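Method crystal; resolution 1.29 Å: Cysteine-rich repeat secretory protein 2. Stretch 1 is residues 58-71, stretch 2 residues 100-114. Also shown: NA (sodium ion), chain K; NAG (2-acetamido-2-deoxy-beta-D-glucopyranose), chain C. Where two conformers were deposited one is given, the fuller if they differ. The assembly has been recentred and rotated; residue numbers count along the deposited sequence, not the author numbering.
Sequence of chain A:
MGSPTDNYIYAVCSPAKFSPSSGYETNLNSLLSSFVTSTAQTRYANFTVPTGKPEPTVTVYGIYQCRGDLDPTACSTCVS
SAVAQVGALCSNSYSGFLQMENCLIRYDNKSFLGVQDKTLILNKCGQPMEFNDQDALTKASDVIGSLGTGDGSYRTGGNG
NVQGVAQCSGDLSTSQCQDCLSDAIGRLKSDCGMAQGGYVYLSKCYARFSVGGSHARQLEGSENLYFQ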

# COMPACT_ATOMS: atom_id res chain seq x y z
N VAL A 58 10.07 21.03 9.56
CA VAL A 58 10.52 20.83 8.17
C VAL A 58 10.85 19.36 7.88
O VAL A 58 11.10 19.00 6.73
CB VAL A 58 11.76 21.70 7.86
CG1 VAL A 58 11.46 23.19 8.02
CG2 VAL A 58 12.95 21.28 8.68
N THR A 59 10.94 18.53 8.92
CA THR A 59 11.38 17.15 8.75
C THR A 59 10.23 16.32 8.14
O THR A 59 9.11 16.39 8.61
CB THR A 59 11.83 16.55 10.08
OG1 THR A 59 13.01 17.25 10.49
CG2 THR A 59 12.18 15.08 9.99
N VAL A 60 10.58 15.54 7.13
CA VAL A 60 9.63 14.66 6.39
C VAL A 60 10.06 13.22 6.58
O VAL A 60 11.20 12.90 6.52
CB VAL A 60 9.56 14.94 4.88
CG1 VAL A 60 8.25 14.37 4.31
CG2 VAL A 60 9.76 16.40 4.52
N TYR A 61 9.06 12.34 6.75
CA TYR A 61 9.25 10.92 6.92
C TYR A 61 8.45 10.22 5.82
O TYR A 61 7.31 10.57 5.58
CB TYR A 61 8.72 10.46 8.28
CG TYR A 61 9.34 11.17 9.46
CD1 TYR A 61 8.85 12.40 9.88
CD2 TYR A 61 10.40 10.62 10.16
CE1 TYR A 61 9.41 13.07 10.96
CE2 TYR A 61 10.97 11.27 11.24
CZ TYR A 61 10.46 12.50 11.64
OH TYR A 61 11.04 13.15 12.70
N GLY A 62 9.06 9.20 5.22
CA GLY A 62 8.32 8.52 4.18
C GLY A 62 8.80 7.12 3.93
O GLY A 62 9.89 6.70 4.33
N ILE A 63 7.94 6.40 3.19
CA ILE A 63 8.29 5.10 2.65
C ILE A 63 7.80 5.01 1.21
O ILE A 63 6.86 5.71 0.80
CB ILE A 63 7.68 3.95 3.48
CG1 ILE A 63 6.15 3.92 3.36
CG2 ILE A 63 8.12 4.00 4.93
CD1 ILE A 63 5.49 2.66 3.89
N TYR A 64 8.40 4.08 0.47
CA TYR A 64 7.69 3.49 -0.67
C TYR A 64 7.72 1.98 -0.51
O TYR A 64 8.54 1.41 0.20
CB TYR A 64 8.33 3.85 -2.01
CG TYR A 64 9.65 3.18 -2.23
CD1 TYR A 64 10.81 3.75 -1.74
CD2 TYR A 64 9.76 1.98 -2.91
CE1 TYR A 64 12.04 3.14 -1.90
CE2 TYR A 64 10.98 1.35 -3.09
CZ TYR A 64 12.13 1.93 -2.57
OH TYR A 64 13.36 1.35 -2.75
N GLN A 65 6.78 1.31 -1.19
CA GLN A 65 6.77 -0.12 -1.21
C GLN A 65 6.16 -0.62 -2.50
O GLN A 65 5.05 -0.25 -2.86
CB GLN A 65 5.95 -0.69 -0.07
CG GLN A 65 6.04 -2.20 -0.01
CD GLN A 65 5.47 -2.69 1.30
OE1 GLN A 65 5.29 -3.90 1.51
NE2 GLN A 65 5.22 -1.76 2.19
N CYS A 66 6.93 -1.46 -3.19
CA CYS A 66 6.48 -2.14 -4.40
C CYS A 66 5.96 -3.53 -4.02
O CYS A 66 6.41 -4.13 -3.05
CB CYS A 66 7.62 -2.27 -5.39
SG CYS A 66 8.07 -0.65 -6.08
N ARG A 67 5.07 -4.05 -4.87
CA ARG A 67 4.64 -5.44 -4.80
C ARG A 67 5.90 -6.32 -4.68
O ARG A 67 6.92 -6.06 -5.34
CB ARG A 67 3.81 -5.74 -6.05
CG ARG A 67 2.47 -6.41 -5.82
CD ARG A 67 1.83 -6.72 -7.17
NE ARG A 67 2.68 -7.63 -7.93
CZ ARG A 67 2.65 -7.80 -9.24
NH1 ARG A 67 1.88 -7.04 -10.00
NH2 ARG A 67 3.42 -8.73 -9.79
N GLY A 68 5.83 -7.37 -3.85
CA GLY A 68 6.96 -8.13 -3.35
C GLY A 68 7.70 -8.97 -4.39
O GLY A 68 8.83 -9.43 -4.12
N ASP A 69 7.12 -9.10 -5.58
CA ASP A 69 7.73 -9.89 -6.65
C ASP A 69 8.12 -9.01 -7.84
O ASP A 69 8.51 -9.53 -8.89
CB ASP A 69 6.76 -10.99 -7.07
CG ASP A 69 5.39 -10.48 -7.50
OD1 ASP A 69 5.11 -9.28 -7.33
OD2 ASP A 69 4.60 -11.31 -7.98
N LEU A 70 8.01 -7.68 -7.72
CA LEU A 70 8.33 -6.77 -8.82
C LEU A 70 9.84 -6.72 -9.04
O LEU A 70 10.61 -6.60 -8.10
CB LEU A 70 7.84 -5.36 -8.48
CG LEU A 70 6.40 -4.97 -8.80
CD1 LEU A 70 6.35 -3.46 -8.98
CD2 LEU A 70 5.85 -5.67 -10.04
N ASP A 71 10.26 -6.72 -10.31
CA ASP A 71 11.66 -6.49 -10.67
C ASP A 71 11.97 -5.00 -10.52
O ASP A 71 11.05 -4.18 -10.51
CB ASP A 71 11.94 -6.98 -12.09
CG ASP A 71 11.00 -6.35 -13.11
OD1 ASP A 71 9.85 -6.85 -13.23
OD2 ASP A 71 11.39 -5.35 -13.70
N MET A 100 -1.13 2.64 -5.67
CA MET A 100 -1.31 2.11 -7.02
C MET A 100 -1.40 0.59 -6.94
O MET A 100 -1.17 0.00 -5.89
CB MET A 100 -0.13 2.51 -7.90
CG MET A 100 -0.17 3.98 -8.19
SD MET A 100 1.30 4.62 -9.00
CE MET A 100 1.20 3.81 -10.59
N GLU A 101 -1.75 -0.05 -8.05
CA GLU A 101 -1.85 -1.48 -8.07
C GLU A 101 -0.52 -2.12 -7.61
O GLU A 101 -0.54 -3.04 -6.79
CB GLU A 101 -2.22 -1.93 -9.48
CG GLU A 101 -2.52 -3.41 -9.58
CD GLU A 101 -3.83 -3.91 -9.00
OE1 GLU A 101 -4.63 -3.10 -8.47
OE2 GLU A 101 -4.07 -5.13 -9.11
N ASN A 102 0.61 -1.61 -8.10
CA ASN A 102 1.88 -2.30 -7.93
C ASN A 102 2.82 -1.60 -6.94
O ASN A 102 3.90 -2.10 -6.69
CB ASN A 102 2.58 -2.45 -9.27
CG ASN A 102 1.90 -3.49 -10.14
OD1 ASN A 102 1.09 -4.27 -9.64
ND2 ASN A 102 2.22 -3.49 -11.42
N CYS A 103 2.41 -0.49 -6.35
CA CYS A 103 3.29 0.21 -5.39
C CYS A 103 2.49 1.23 -4.60
O CYS A 103 1.38 1.60 -4.97
CB CYS A 103 4.49 0.90 -6.05
SG CYS A 103 4.04 2.27 -7.14
N LEU A 104 3.09 1.70 -3.49
CA LEU A 104 2.58 2.85 -2.76
C LEU A 104 3.74 3.79 -2.43
O LEU A 104 4.88 3.33 -2.34
CB LEU A 104 1.85 2.40 -1.48
CG LEU A 104 2.70 1.70 -0.42
CD1 LEU A 104 3.36 2.69 0.56
CD2 LEU A 104 1.88 0.67 0.35
N ILE A 105 3.40 5.06 -2.20
CA ILE A 105 4.28 6.00 -1.54
C ILE A 105 3.51 6.66 -0.41
O ILE A 105 2.29 6.81 -0.47
CB ILE A 105 4.86 7.03 -2.54
CG1 ILE A 105 3.77 7.85 -3.22
CG2 ILE A 105 5.78 6.35 -3.52
CD1 ILE A 105 4.30 9.04 -4.00
N ARG A 106 4.23 7.02 0.66
CA ARG A 106 3.58 7.57 1.82
C ARG A 106 4.57 8.50 2.53
O ARG A 106 5.72 8.12 2.74
CB ARG A 106 3.10 6.45 2.75
CG ARG A 106 2.21 6.89 3.90
CD ARG A 106 1.78 5.64 4.66
NE ARG A 106 0.84 5.93 5.73
CZ ARG A 106 -0.02 5.06 6.22
NH1 ARG A 106 0.07 3.79 5.86
NH2 ARG A 106 -0.97 5.46 7.06
N TYR A 107 4.07 9.68 2.91
CA TYR A 107 4.90 10.63 3.64
C TYR A 107 4.05 11.38 4.66
O TYR A 107 2.86 11.51 4.52
CB TYR A 107 5.60 11.57 2.67
CG TYR A 107 4.70 12.34 1.74
CD1 TYR A 107 4.11 13.54 2.12
CD2 TYR A 107 4.48 11.90 0.45
CE1 TYR A 107 3.29 14.24 1.24
CE2 TYR A 107 3.69 12.60 -0.44
CZ TYR A 107 3.11 13.79 -0.05
OH TYR A 107 2.36 14.47 -0.96
N ASP A 108 4.72 11.89 5.69
CA ASP A 108 4.08 12.58 6.75
C ASP A 108 5.15 13.41 7.48
O ASP A 108 6.33 13.22 7.24
CB ASP A 108 3.39 11.60 7.70
CG ASP A 108 2.30 12.20 8.56
OD1 ASP A 108 2.03 13.41 8.44
OD2 ASP A 108 1.72 11.45 9.37
N ASN A 109 4.67 14.31 8.36
CA ASN A 109 5.55 15.22 9.11
C ASN A 109 5.84 14.66 10.52
O ASN A 109 6.32 15.36 11.38
CB ASN A 109 4.95 16.63 9.15
CG ASN A 109 3.77 16.76 10.09
OD1 ASN A 109 3.01 15.82 10.29
ND2 ASN A 109 3.62 17.94 10.68
N LYS A 110 5.55 13.38 10.73
CA LYS A 110 5.97 12.63 11.88
C LYS A 110 6.17 11.18 11.43
O LYS A 110 5.64 10.78 10.40
CB LYS A 110 4.90 12.71 12.98
CG LYS A 110 3.57 12.07 12.62
CD LYS A 110 2.50 12.21 13.67
CE LYS A 110 1.14 11.76 13.17
NZ LYS A 110 0.72 12.50 11.95
N SER A 111 6.98 10.44 12.16
CA SER A 111 7.22 9.05 11.82
C SER A 111 5.92 8.25 12.02
O SER A 111 5.19 8.44 12.98
CB SER A 111 8.33 8.47 12.62
OG SER A 111 8.60 7.14 12.22
N PHE A 112 5.65 7.35 11.06
CA PHE A 112 4.57 6.36 11.19
C PHE A 112 5.16 4.95 11.17
O PHE A 112 4.39 3.99 11.12
CB PHE A 112 3.53 6.53 10.07
CG PHE A 112 4.11 6.61 8.68
CD1 PHE A 112 4.46 5.47 7.97
CD2 PHE A 112 4.33 7.84 8.08
CE1 PHE A 112 5.02 5.55 6.70
CE2 PHE A 112 4.88 7.93 6.81
CZ PHE A 112 5.22 6.78 6.11
N LEU A 113 6.49 4.79 11.23
CA LEU A 113 7.12 3.45 11.13
C LEU A 113 6.74 2.61 12.34
O LEU A 113 6.89 3.02 13.51
CB LEU A 113 8.64 3.53 11.03
CG LEU A 113 9.21 4.26 9.83
CD1 LEU A 113 10.73 4.19 9.87
CD2 LEU A 113 8.70 3.71 8.50
N GLY A 114 6.24 1.40 12.05
CA GLY A 114 5.88 0.46 13.08
C GLY A 114 4.63 0.83 13.87
O GLY A 114 4.32 0.21 14.89
NA NA K . 2.64 -11.46 -7.47
C1 NAG C . 2.57 18.25 11.60
C2 NAG C . 3.09 18.72 12.95
C3 NAG C . 1.95 19.07 13.89
C4 NAG C . 1.04 20.07 13.21
C5 NAG C . 0.64 19.64 11.79
C6 NAG C . -0.02 20.77 11.03
C7 NAG C . 5.23 17.78 13.62
C8 NAG C . 5.94 16.68 14.34
N2 NAG C . 3.91 17.73 13.62
O3 NAG C . 2.50 19.61 15.09
O4 NAG C . -0.13 20.27 14.02
O5 NAG C . 1.77 19.26 11.01
O6 NAG C . 0.89 21.89 10.92
O7 NAG C . 5.85 18.68 13.05
O HOH W 1 8.36 17.51 10.91

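Two antiparallel strands, 60-66 and 103-108, run at 169° to each other and bury 865 Å² between the stretches. The backbone sets the frame. Tyr61, Ile63 and Gln65 each pair with one opposite residue through two hydrogen bonds: Tyr61 N to Asp108 O and Asp108 N to Tyr61 O, both 2.9 Å; Ile63 N to Arg106 O, 2.8 Å, and Arg106 N to Ile63 O, 2.9 Å; Gln65 N to Leu104 O, 3.0 Å, and Leu104 N to Gln65 O, 2.8 Å. Gly62, Tyr64 and Cys66, which alternate with them, sit in non-hydrogen-bonded pairs; the side chains of Tyr64 and Cys66 point to the other face of the sheet, and Gly62 has none to point.

Tyr61 is the most heavily covered residue, at 101 Å². Its m rotamer (chi1 -57°) lays the ring along the chain that follows the second strand, so that residues beyond the last bridge still contribute to the contact. Ser111 lies over one face of the ring: Ser111 CB is 4.2 Å from the ring centroid and 26° off its normal, a CH-pi contact. The backbone approaches too, with Tyr61 CD1 3.3 Å from Lys110 C. At the ring edge, Tyr61 CD1 is 3.8 Å from Asn109 C. One aromatic side chain thus packs against the backbone of a loop as well as a small side chain.

Ile63, with 97 Å² covered, is on the same face as Tyr61 and makes the apolar centre. Its p, t conformation brings three side chains within reach: Ile63 CD1 is 4.0 Å from Leu104 CD1, Ile63 CG1 is 3.9 Å from Phe112 CE1 at the ring edge, and Ile63 CG2 is 3.6 Å from Leu113 CD2. Only Leu104 of these belongs to the partner strand; the other two come from the following loop, which folds back over this face. On the opposite face, Gly62 pairs with Tyr107, and the fit is tight: Gly62 CA is 3.0 Å from Arg106 O, and a CB in ideal position would lie 2.9 Å from that same Arg106 O, a clash. Further along that face, Tyr64 CB meets Ile105 CG2 at 3.9 Å.

Asn102, with 87 Å² covered, closes the far end, just before its strand begins. Its backbone extends the ladder, since Arg67 N donates to Asn102 O at 2.9 Å with a nearly straight 170° angle. Its side chain adds a second bond to the same residue, Arg67 NH1 to Asn102 OD1, also 2.9 Å, with OD1 at the edge of the guanidinium. That group is held from within its own stretch as well: Arg67 NE and Asp69 OD1 form a 3.0 Å salt bridge, while Asp69 OD2 binds the sodium ion at 2.0 Å. Leu70 completes the packing here, its CD1 3.9 Å from Asn102 CB. The rule to draw is a regular ladder with an aromatic at one end, a branched aliphatic in the middle and a polar clasp at the other end.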